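PDB 2QR4: peptidase M3B, oligoendopeptidase F from Enterococcus faecium, which probably cleaves short peptides as a zinc-dependent oligopeptidase of the M3 family. Local coordinates for residues Q439-E444 and K474-A479. Sequence-based numbering, arbitrary orientation.
Sequences QTQFAE and KYYGPA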
# COMPACT_ATOMS: atom_id res chain seq x y z
N GLN A 439 -3.96 -25.84 -4.08
CA GLN A 439 -2.98 -25.13 -3.27
C GLN A 439 -1.63 -25.09 -3.97
O GLN A 439 -0.92 -24.08 -3.92
CB GLN A 439 -2.87 -25.73 -1.88
CG GLN A 439 -4.21 -25.73 -1.11
CD GLN A 439 -4.94 -24.38 -1.16
OE1 GLN A 439 -6.14 -24.32 -1.40
NE2 GLN A 439 -4.21 -23.29 -0.90
N THR A 440 -1.28 -26.17 -4.65
CA THR A 440 -0.03 -26.16 -5.39
C THR A 440 -0.07 -25.20 -6.58
O THR A 440 0.93 -24.55 -6.87
CB THR A 440 0.36 -27.56 -5.81
OG1 THR A 440 0.57 -28.33 -4.62
CG2 THR A 440 1.65 -27.53 -6.64
N GLN A 441 -1.22 -25.12 -7.25
CA GLN A 441 -1.44 -24.13 -8.30
C GLN A 441 -1.10 -22.74 -7.74
O GLN A 441 -0.35 -21.98 -8.36
CB GLN A 441 -2.90 -24.16 -8.77
CG GLN A 441 -3.20 -23.28 -10.02
CD GLN A 441 -4.69 -23.25 -10.38
OE1 GLN A 441 -5.47 -24.06 -9.89
NE2 GLN A 441 -5.08 -22.30 -11.21
N PHE A 442 -1.66 -22.44 -6.57
CA PHE A 442 -1.42 -21.17 -5.89
C PHE A 442 0.06 -21.03 -5.58
O PHE A 442 0.63 -19.96 -5.78
CB PHE A 442 -2.26 -21.07 -4.59
CG PHE A 442 -3.76 -20.97 -4.82
CD1 PHE A 442 -4.28 -20.64 -6.06
CD2 PHE A 442 -4.64 -21.17 -3.76
CE1 PHE A 442 -5.65 -20.54 -6.26
CE2 PHE A 442 -6.02 -21.07 -3.95
CZ PHE A 442 -6.53 -20.75 -5.21
N ALA A 443 0.69 -22.11 -5.11
CA ALA A 443 2.10 -22.03 -4.72
C ALA A 443 2.97 -21.74 -5.92
O ALA A 443 3.97 -21.02 -5.82
CB ALA A 443 2.56 -23.31 -4.01
N GLU A 444 2.59 -22.31 -7.06
CA GLU A 444 3.31 -22.10 -8.31
C GLU A 444 3.16 -20.65 -8.78
O GLU A 444 4.13 -20.04 -9.21
CB GLU A 444 2.83 -23.08 -9.39
CG GLU A 444 3.71 -23.07 -10.67
CD GLU A 444 3.36 -24.20 -11.67
OE1 GLU A 444 2.60 -25.13 -11.34
OE2 GLU A 444 3.87 -24.16 -12.80
N LYS A 474 -3.66 -25.12 -17.72
CA LYS A 474 -2.66 -26.18 -17.60
C LYS A 474 -3.08 -27.17 -16.52
O LYS A 474 -2.99 -28.38 -16.70
CB LYS A 474 -1.28 -25.58 -17.25
CG LYS A 474 -0.13 -26.61 -17.17
CD LYS A 474 1.25 -25.98 -16.86
CE LYS A 474 1.43 -25.78 -15.34
NZ LYS A 474 2.84 -25.41 -14.93
N TYR A 475 -3.53 -26.64 -15.39
CA TYR A 475 -3.97 -27.48 -14.29
C TYR A 475 -5.27 -28.22 -14.59
O TYR A 475 -5.35 -29.43 -14.44
CB TYR A 475 -4.10 -26.66 -13.01
CG TYR A 475 -2.82 -26.64 -12.22
CD1 TYR A 475 -1.72 -25.96 -12.68
CD2 TYR A 475 -2.71 -27.33 -11.00
CE1 TYR A 475 -0.54 -25.94 -11.97
CE2 TYR A 475 -1.54 -27.32 -10.28
CZ TYR A 475 -0.45 -26.62 -10.78
OH TYR A 475 0.74 -26.58 -10.10
N TYR A 476 -6.28 -27.54 -15.08
CA TYR A 476 -7.56 -28.21 -15.23
C TYR A 476 -7.72 -29.01 -16.50
O TYR A 476 -8.52 -29.95 -16.53
CB TYR A 476 -8.70 -27.22 -15.03
CG TYR A 476 -8.86 -26.88 -13.57
CD1 TYR A 476 -9.54 -27.73 -12.69
CD2 TYR A 476 -8.27 -25.74 -13.04
CE1 TYR A 476 -9.67 -27.41 -11.35
CE2 TYR A 476 -8.39 -25.43 -11.70
CZ TYR A 476 -9.10 -26.26 -10.87
OH TYR A 476 -9.20 -25.93 -9.55
N GLY A 477 -6.96 -28.67 -17.54
CA GLY A 477 -7.02 -29.43 -18.78
C GLY A 477 -8.22 -29.11 -19.65
O GLY A 477 -9.02 -28.25 -19.31
N PRO A 478 -8.36 -29.83 -20.78
CA PRO A 478 -9.36 -29.51 -21.80
C PRO A 478 -10.81 -29.84 -21.41
O PRO A 478 -11.73 -29.45 -22.13
CB PRO A 478 -8.94 -30.37 -22.99
CG PRO A 478 -8.24 -31.55 -22.37
CD PRO A 478 -7.55 -31.01 -21.14
N ALA A 479 -11.01 -30.56 -20.31
CA ALA A 479 -12.38 -30.90 -19.89
C ALA A 479 -13.10 -29.70 -19.27
O ALA A 479 -14.33 -29.65 -19.24
CB ALA A 479 -12.36 -32.05 -18.93
O HOH W 1 -8.00 -23.69 -8.66
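E444 divides its carboxylate between two donors of the other helix. E444 OE1 accepts the phenol proton of Y475 OH at 2.7 Å, nearly along its own C-O axis, while E444 OE2 takes K474 NZ at 2.7 Å on its syn side, 19° out of the carboxylate plane, in a salt bridge met tip to tip. CG of the glutamate is anti to the backbone N (chi1 -171°) and the chain stays extended beyond it, long enough for the carboxylate to meet both donors. N257 of helix 246-258 joins both ends, its ND2 donating to E444 OE1 and its OD1 accepting from K474 NZ, so the charged pair is tied to a third helix. Q441 lays CB over one face of the Y475 ring in a CH-pi contact, 3.9 Å from the centroid, while E444 OE1 lies at the ring's edge; the aliphatic stem of Q441 suits a flat ring and its amide still finds partners. Q441 NE2 donates to N472 OD1, whereas Q441 OE1 accepts from a water at 2.8 Å that also hydrogen-bonds Y476 OH. The methyl CG2 of T440 packs 3.7 Å from Y475 OH, the threonine hydroxyl being bonded to V436 O and S506 OG. This is a largely buried helix-helix packing of 418-454 against the C-terminal end of 461-476, within the mostly helical M3 peptidase fold.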